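Local coordinates for protein toll (Drosophila melanogaster, PDB 4LXR) that acts as the receptor for the cleaved cytokine spaetzle C-106, signalling in dorsal-ventral patterning of the embryo and in antifungal innate immunity, at residues A[52-56]-A[57-61]; A[115-118]-A[119-122]; A[105-108]-A[109-112]. All coordinates share one frame; numbering follows the deposited sequence.

Interaction 1 of 3, residues A[52-56]-A[57-61]; sequences CNLTD and TTDYQ. With NAG (2-acetamido-2-deoxy-beta-D-glucopyranose), chain H.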
loop_
_atom_site.group_PDB
_atom_site.type_symbol
_atom_site.label_atom_id
_atom_site.label_comp_id
_atom_site.label_asym_id
_atom_site.label_seq_id
_atom_site.Cartn_x
_atom_site.Cartn_y
_atom_site.Cartn_z
ATOM N N CYS A 52 -19.696 31.929 16.163
ATOM C CA CYS A 52 -20.828 32.844 16.137
ATOM C C CYS A 52 -21.701 32.577 14.929
ATOM O O CYS A 52 -21.211 32.170 13.875
ATOM C CB CYS A 52 -20.343 34.299 16.048
ATOM S SG CYS A 52 -19.544 34.998 17.529
ATOM N N ASN A 53 -22.992 32.834 15.083
ATOM C CA ASN A 53 -23.904 32.917 13.951
ATOM C C ASN A 53 -24.810 34.112 14.200
ATOM O O ASN A 53 -25.876 33.970 14.785
ATOM C CB ASN A 53 -24.729 31.638 13.794
ATOM C CG ASN A 53 -25.448 31.565 12.461
ATOM O OD1 ASN A 53 -25.691 32.591 11.826
ATOM N ND2 ASN A 53 -25.782 30.342 12.025
ATOM N N LEU A 54 -24.369 35.281 13.740
ATOM C CA LEU A 54 -24.974 36.553 14.111
ATOM C C LEU A 54 -25.654 37.212 12.919
ATOM O O LEU A 54 -25.242 37.014 11.775
ATOM C CB LEU A 54 -23.888 37.498 14.639
ATOM C CG LEU A 54 -23.484 37.479 16.113
ATOM C CD1 LEU A 54 -23.400 36.081 16.675
ATOM C CD2 LEU A 54 -22.159 38.201 16.295
ATOM N N THR A 55 -26.695 37.994 13.190
ATOM C CA THR A 55 -27.304 38.821 12.150
ATOM C C THR A 55 -27.002 40.274 12.485
ATOM O O THR A 55 -27.002 41.144 11.618
ATOM C CB THR A 55 -28.845 38.641 12.062
ATOM O OG1 THR A 55 -29.494 39.594 12.913
ATOM C CG2 THR A 55 -29.270 37.235 12.468
ATOM N N ASP A 56 -26.713 40.511 13.758
ATOM C CA ASP A 56 -26.664 41.853 14.312
ATOM C C ASP A 56 -25.753 41.902 15.535
ATOM O O ASP A 56 -25.645 40.940 16.290
ATOM C CB ASP A 56 -28.077 42.250 14.735
ATOM C CG ASP A 56 -28.275 43.729 14.760
ATOM O OD1 ASP A 56 -27.882 44.359 15.762
ATOM O OD2 ASP A 56 -28.834 44.259 13.779
ATOM N N THR A 57 -25.117 43.037 15.744
ATOM C CA THR A 57 -24.247 43.228 16.892
ATOM C C THR A 57 -25.009 43.082 18.226
ATOM O O THR A 57 -24.442 42.673 19.242
ATOM C CB THR A 57 -23.504 44.589 16.765
ATOM O OG1 THR A 57 -22.129 44.350 16.415
ATOM C CG2 THR A 57 -23.595 45.399 18.029
ATOM N N THR A 58 -26.305 43.384 18.215
ATOM C CA THR A 58 -27.130 43.168 19.403
ATOM C C THR A 58 -27.251 41.684 19.806
ATOM O O THR A 58 -27.635 41.383 20.936
ATOM C CB THR A 58 -28.547 43.770 19.250
ATOM O OG1 THR A 58 -29.322 42.969 18.349
ATOM C CG2 THR A 58 -28.466 45.188 18.720
ATOM N N ASP A 59 -26.938 40.765 18.890
ATOM C CA ASP A 59 -27.010 39.333 19.200
ATOM C C ASP A 59 -26.057 38.923 20.331
ATOM O O ASP A 59 -26.279 37.903 20.989
ATOM C CB ASP A 59 -26.732 38.471 17.962
ATOM C CG ASP A 59 -27.868 38.492 16.961
ATOM O OD1 ASP A 59 -28.975 38.953 17.310
ATOM O OD2 ASP A 59 -27.650 38.028 15.821
ATOM N N TYR A 60 -25.011 39.717 20.567
ATOM C CA TYR A 60 -24.082 39.451 21.672
ATOM C C TYR A 60 -24.768 39.405 23.045
ATOM O O TYR A 60 -24.179 38.961 24.028
ATOM C CB TYR A 60 -22.922 40.454 21.682
ATOM C CG TYR A 60 -21.873 40.174 20.629
ATOM C CD1 TYR A 60 -21.139 38.992 20.648
ATOM C CD2 TYR A 60 -21.601 41.099 19.619
ATOM C CE1 TYR A 60 -20.179 38.730 19.685
ATOM C CE2 TYR A 60 -20.638 40.849 18.661
ATOM C CZ TYR A 60 -19.929 39.660 18.697
ATOM O OH TYR A 60 -18.975 39.403 17.740
ATOM N N GLN A 61 -26.014 39.864 23.089
ATOM C CA GLN A 61 -26.857 39.807 24.276
ATOM C C GLN A 61 -27.154 38.357 24.661
ATOM O O GLN A 61 -27.493 38.062 25.810
ATOM C CB GLN A 61 -28.170 40.523 23.977
ATOM C CG GLN A 61 -28.976 40.952 25.181
ATOM C CD GLN A 61 -30.203 41.756 24.779
ATOM O OE1 GLN A 61 -30.515 41.872 23.590
ATOM N NE2 GLN A 61 -30.902 42.320 25.765
HETATM C C1 NAG H . -26.757 30.349 10.955
HETATM C C2 NAG H . -26.619 29.146 10.017
HETATM C C3 NAG H . -27.644 29.237 8.885
HETATM C C4 NAG H . -29.049 29.464 9.427
HETATM C C5 NAG H . -29.077 30.619 10.422
HETATM C C6 NAG H . -30.408 30.741 11.122
HETATM C C7 NAG H . -24.343 28.215 9.937
HETATM C C8 NAG H . -23.014 28.259 9.243
HETATM N N2 NAG H . -25.272 29.056 9.473
HETATM O O3 NAG H . -27.621 28.034 8.123
HETATM O O4 NAG H . -29.914 29.794 8.347
HETATM O O5 NAG H . -28.092 30.417 11.446
HETATM O O6 NAG H . -30.716 32.097 11.415
HETATM O O7 NAG H . -24.560 27.461 10.880
#
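Leu54 and Tyr60 cross at about a right angle, the leucine laying one methyl over a face of the phenol ring. They meet where the chain leaves strand 47-52, near the N-terminal end of the leucine-rich-repeat ectodomain, and turns into the 3-10 segment that begins at Thr57. CD2 of Leu54 stands 4.0 Å from the centroid of the Tyr60 ring, over the face, a CH-pi contact displaced toward the hydroxyl end of the ring. Cys52, joined to Cys80 by a disulfide, approaches the same ring obliquely with its SG. The phenol OH is held by the backbone carbonyl of Met81, which fixes the ring's far end.

Asp59 slides past Leu54 in the opposite direction. With its CG beside its own backbone N (chi1 -72°), the carboxylate reaches back to the loop, where OD2 accepts the N-H of Thr55 at 2.8 Å, almost straight at 177° and nearly along the C-O axis. A weak second bond comes to OD2 from the N-H of Asp56. In return the N-H of Asp59 bonds to the carbonyl O of Asp56, coming from above the carbonyl plane, 2.9 Å away. Asp56 thus faces the start of the 3-10 segment with both its backbone and its side chain, its carboxylate accepting an N-H there. The nearest oxygens of the two carboxylates, OD1 of Asp56 and OD1 of Asp59, stay 5.7 Å apart.

Asn53 points its CB away from 57-61 and carries the N-linked glycan, ND2 bonded covalently to C1 of the sugar. OD1 of Asp56 receives the N-H of Thr58 on its anti lone pair, 3.1 Å away at 170°.

Interaction 2 of 3, residues A[115-118]-A[119-122]; sequences TRQH and LDRL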
loop_
_atom_site.group_PDB
_atom_site.type_symbol
_atom_site.label_atom_id
_atom_site.label_comp_id
_atom_site.label_asym_id
_atom_site.label_seq_id
_atom_site.Cartn_x
_atom_site.Cartn_y
_atom_site.Cartn_z
ATOM N N THR A 115 -10.912 48.275 13.785
ATOM C CA THR A 115 -10.337 49.528 14.248
ATOM C C THR A 115 -9.343 49.284 15.371
ATOM O O THR A 115 -9.372 48.242 16.030
ATOM C CB THR A 115 -11.407 50.510 14.806
ATOM O OG1 THR A 115 -11.914 50.002 16.046
ATOM C CG2 THR A 115 -12.561 50.733 13.818
ATOM N N ARG A 116 -8.502 50.284 15.608
ATOM C CA ARG A 116 -7.602 50.302 16.750
ATOM C C ARG A 116 -8.356 50.119 18.078
ATOM O O ARG A 116 -7.906 49.388 18.963
ATOM C CB ARG A 116 -6.798 51.607 16.766
ATOM C CG ARG A 116 -5.799 51.685 17.893
ATOM C CD ARG A 116 -5.368 53.120 18.163
ATOM N NE ARG A 116 -6.401 53.846 18.902
ATOM C CZ ARG A 116 -6.492 55.173 18.982
ATOM N NH1 ARG A 116 -7.481 55.723 19.686
ATOM N NH2 ARG A 116 -5.608 55.946 18.356
ATOM N N GLN A 117 -9.499 50.778 18.221
ATOM C CA GLN A 117 -10.321 50.580 19.420
ATOM C C GLN A 117 -10.632 49.103 19.730
ATOM O O GLN A 117 -10.698 48.700 20.893
ATOM C CB GLN A 117 -11.625 51.374 19.313
ATOM C CG GLN A 117 -12.491 51.279 20.567
ATOM C CD GLN A 117 -13.729 52.156 20.493
ATOM O OE1 GLN A 117 -14.205 52.671 21.509
ATOM N NE2 GLN A 117 -14.259 52.326 19.289
ATOM N N HIS A 118 -10.795 48.288 18.695
ATOM C CA HIS A 118 -11.116 46.873 18.904
ATOM C C HIS A 118 -10.066 46.141 19.735
ATOM O O HIS A 118 -10.363 45.121 20.369
ATOM C CB HIS A 118 -11.351 46.174 17.564
ATOM C CG HIS A 118 -12.618 46.599 16.890
ATOM N ND1 HIS A 118 -12.755 46.652 15.520
ATOM C CD2 HIS A 118 -13.806 47.005 17.404
ATOM C CE1 HIS A 118 -13.980 47.049 15.217
ATOM N NE2 HIS A 118 -14.637 47.271 16.341
ATOM N N LEU A 119 -8.849 46.675 19.777
ATOM C CA LEU A 119 -7.787 46.008 20.526
ATOM C C LEU A 119 -7.437 46.695 21.843
ATOM O O LEU A 119 -6.469 46.304 22.490
ATOM C CB LEU A 119 -6.529 45.824 19.660
ATOM C CG LEU A 119 -6.621 44.851 18.477
ATOM C CD1 LEU A 119 -5.339 44.908 17.671
ATOM C CD2 LEU A 119 -6.883 43.395 18.951
ATOM N N ASP A 120 -8.213 47.712 22.238
ATOM C CA ASP A 120 -8.044 48.326 23.559
ATOM C C ASP A 120 -8.012 47.242 24.655
ATOM O O ASP A 120 -8.767 46.264 24.584
ATOM C CB ASP A 120 -9.180 49.312 23.862
ATOM C CG ASP A 120 -9.072 50.628 23.067
ATOM O OD1 ASP A 120 -8.059 50.866 22.367
ATOM O OD2 ASP A 120 -10.016 51.443 23.158
ATOM N N ARG A 121 -7.132 47.414 25.645
ATOM C CA ARG A 121 -6.946 46.454 26.746
ATOM C C ARG A 121 -6.342 45.085 26.343
ATOM O O ARG A 121 -6.133 44.217 27.192
ATOM C CB ARG A 121 -8.237 46.286 27.568
ATOM C CG ARG A 121 -8.927 47.622 27.891
ATOM C CD ARG A 121 -9.891 47.502 29.086
ATOM N NE ARG A 121 -10.985 46.555 28.844
ATOM C CZ ARG A 121 -12.111 46.863 28.198
ATOM N NH1 ARG A 121 -12.305 48.088 27.715
ATOM N NH2 ARG A 121 -13.051 45.952 28.031
ATOM N N LEU A 122 -6.032 44.902 25.063
ATOM C CA LEU A 122 -5.357 43.681 24.624
ATOM C C LEU A 122 -3.901 43.896 24.211
ATOM O O LEU A 122 -3.352 43.111 23.420
ATOM C CB LEU A 122 -6.144 42.992 23.495
ATOM C CG LEU A 122 -7.494 42.478 24.014
ATOM C CD1 LEU A 122 -8.336 41.840 22.916
ATOM C CD2 LEU A 122 -7.261 41.510 25.145
HETATM O O HOH W 1 -7.849 53.297 21.268
HETATM O O HOH W 2 -9.994 44.674 22.858
#
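The carbonyls of Arg116 and Gln117 receive the N-H groups of Leu119 and Asp120. Thr115 comes first in the turn, its carbonyl O and, weakly, its OG1 both taking the N-H of His118, while OG1 also sits 3.4 Å above the plane of the His118 ring, over its centre. Next, Arg116 O meets Leu119 N at 3.0 Å. A water bridges its guanidinium to Asp120, accepting from NE of Arg116 and donating to OD1 of Asp120. Gln117 O follows, 3.0 Å from Asp120 N. These i to i+3 bonds are those of a short 3-10 turn on the loop between strands 102-106 and 127-131 of the leucine-rich-repeat solenoid, running on into a type II beta turn from Leu119 to Leu122. The Gln117 and Asp120 side chains pass obliquely, amide and carboxylate planes 60° apart, with CG of Gln117 3.6 Å from OD2 of Asp120. Because Asp120 keeps CG beside its backbone N (chi1 -74°), the carboxylate lies back over the Gln117 carbonyl. An alanine here would remove the carboxylate, and the bridging water would probably lose its acceptor, leaving Arg116 less tied to the turn. His118 ends the segment, with NE2 bonded to the carbonyl O of Gly84 and its side chain against Ile88 of helix 88-94. Its own carbonyl O takes a second water at 2.6 Å, which also donates to the carbonyl O of Asp120.

Interaction 3 of 3, residues A[105-108]-A[109-112]; sequences FESD and NLGM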
loop_
_atom_site.group_PDB
_atom_site.type_symbol
_atom_site.label_atom_id
_atom_site.label_comp_id
_atom_site.label_asym_id
_atom_site.label_seq_id
_atom_site.Cartn_x
_atom_site.Cartn_y
_atom_site.Cartn_z
ATOM N N PHE A 105 -9.115 36.039 15.295
ATOM C CA PHE A 105 -10.419 36.574 14.919
ATOM C C PHE A 105 -10.577 36.321 13.437
ATOM O O PHE A 105 -10.025 37.048 12.608
ATOM C CB PHE A 105 -10.537 38.074 15.240
ATOM C CG PHE A 105 -11.963 38.596 15.218
ATOM C CD1 PHE A 105 -12.594 38.909 14.007
ATOM C CD2 PHE A 105 -12.663 38.780 16.400
ATOM C CE1 PHE A 105 -13.889 39.396 13.990
ATOM C CE2 PHE A 105 -13.980 39.254 16.401
ATOM C CZ PHE A 105 -14.596 39.560 15.196
ATOM N N GLU A 106 -11.328 35.272 13.116
ATOM C CA GLU A 106 -11.531 34.825 11.746
ATOM C C GLU A 106 -13.006 34.933 11.398
ATOM O O GLU A 106 -13.822 34.190 11.942
ATOM C CB GLU A 106 -11.060 33.374 11.628
ATOM C CG GLU A 106 -11.272 32.722 10.294
ATOM C CD GLU A 106 -10.855 31.256 10.336
ATOM O OE1 GLU A 106 -11.749 30.395 10.449
ATOM O OE2 GLU A 106 -9.638 30.973 10.285
ATOM N N SER A 107 -13.366 35.841 10.490
ATOM C CA SER A 107 -14.785 36.018 10.175
ATOM C C SER A 107 -15.071 36.626 8.816
ATOM O O SER A 107 -14.389 37.550 8.385
ATOM C CB SER A 107 -15.477 36.870 11.257
ATOM O OG SER A 107 -16.803 37.195 10.849
ATOM N N ASP A 108 -16.121 36.131 8.168
ATOM C CA ASP A 108 -16.613 36.720 6.929
ATOM C C ASP A 108 -17.893 37.508 7.165
ATOM O O ASP A 108 -18.587 37.913 6.224
ATOM C CB ASP A 108 -16.838 35.618 5.889
ATOM C CG ASP A 108 -15.556 34.866 5.579
ATOM O OD1 ASP A 108 -14.465 35.484 5.650
ATOM O OD2 ASP A 108 -15.627 33.663 5.282
ATOM N N ASN A 109 -18.210 37.711 8.435
ATOM C CA ASN A 109 -19.352 38.526 8.824
ATOM C C ASN A 109 -18.878 39.597 9.798
ATOM O O ASN A 109 -19.117 39.501 11.003
ATOM C CB ASN A 109 -20.450 37.647 9.448
ATOM C CG ASN A 109 -21.641 38.458 9.941
ATOM O OD1 ASN A 109 -21.841 39.596 9.520
ATOM N ND2 ASN A 109 -22.436 37.870 10.842
ATOM N N LEU A 110 -18.203 40.613 9.258
ATOM C CA LEU A 110 -17.581 41.676 10.055
ATOM C C LEU A 110 -18.568 42.759 10.515
ATOM O O LEU A 110 -18.577 43.134 11.685
ATOM C CB LEU A 110 -16.428 42.326 9.277
ATOM C CG LEU A 110 -15.251 41.427 8.877
ATOM C CD1 LEU A 110 -14.238 42.180 8.004
ATOM C CD2 LEU A 110 -14.566 40.803 10.107
ATOM N N GLY A 111 -19.388 43.257 9.594
ATOM C CA GLY A 111 -20.347 44.310 9.903
ATOM C C GLY A 111 -19.750 45.700 9.760
ATOM O O GLY A 111 -20.490 46.670 9.670
ATOM N N MET A 112 -18.416 45.772 9.714
ATOM C CA MET A 112 -17.647 47.017 9.676
ATOM C C MET A 112 -16.166 46.673 9.434
ATOM O O MET A 112 -15.782 45.495 9.414
ATOM C CB MET A 112 -17.782 47.768 11.008
ATOM C CG MET A 112 -17.088 47.058 12.187
ATOM S SD MET A 112 -17.414 47.783 13.822
ATOM C CE MET A 112 -16.452 49.325 13.742
#
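The Phe105 ring meets Leu110 at its edge: CD2 of the leucine lies near the ring plane, 4.2 Å from CE1 of Phe105, and the two side chains cross at a slant. This buried contact stands where strand 102-106 of the leucine-rich-repeat solenoid gives way to the loop that follows, and both residues also pack on Phe130 of the next parallel strand, 127-131. Phe105 reaches inward with CG opposite its backbone N (chi1 -165°), which carries the ring toward Leu110. The same CD2 of Leu110 comes within 3.7 Å of the carbonyl O of Ser107, so the methyl fills the corner between ring and backbone.

The Asp108 carboxylate forms a salt bridge with Arg133, and its side chain packs on Arg11 of the bound spaetzle chain, to which Glu106 adds a long, weak ion pair.

The bend itself is pinned by Ser107. Its hydroxyl lies anti to the backbone N (chi1 172°), a rotation that brings OG round to the chain just beyond Asp108, and the same OG is also bonded to the carbonyl O of Cys80. One side-chain oxygen thus ties the residue two places ahead to the chain at Cys80: OG of Ser107 accepts the N-H of Asn109 at 2.8 Å, angle 155°.

Along the chain the order is interaction 1, interaction 3, interaction 2, all near the N-terminal end of the ectodomain and on the same side of the chain's centre. Interaction 1 follows strand 47-52; interactions 3 and 2 lie on the end of strand 102-106 and the loop leading to strand 127-131. Centres of interactions 1 and 3 are 12 Å apart, and the two touch where Leu54 O packs on Asn109 ND2. Interactions 3 and 2 are 15 Å apart between centres and meet through Met112 and His118. Interactions 1 and 2, with nearest atoms about 8 Å apart, do not touch, so interaction 3 links them and is the one that reaches spaetzle.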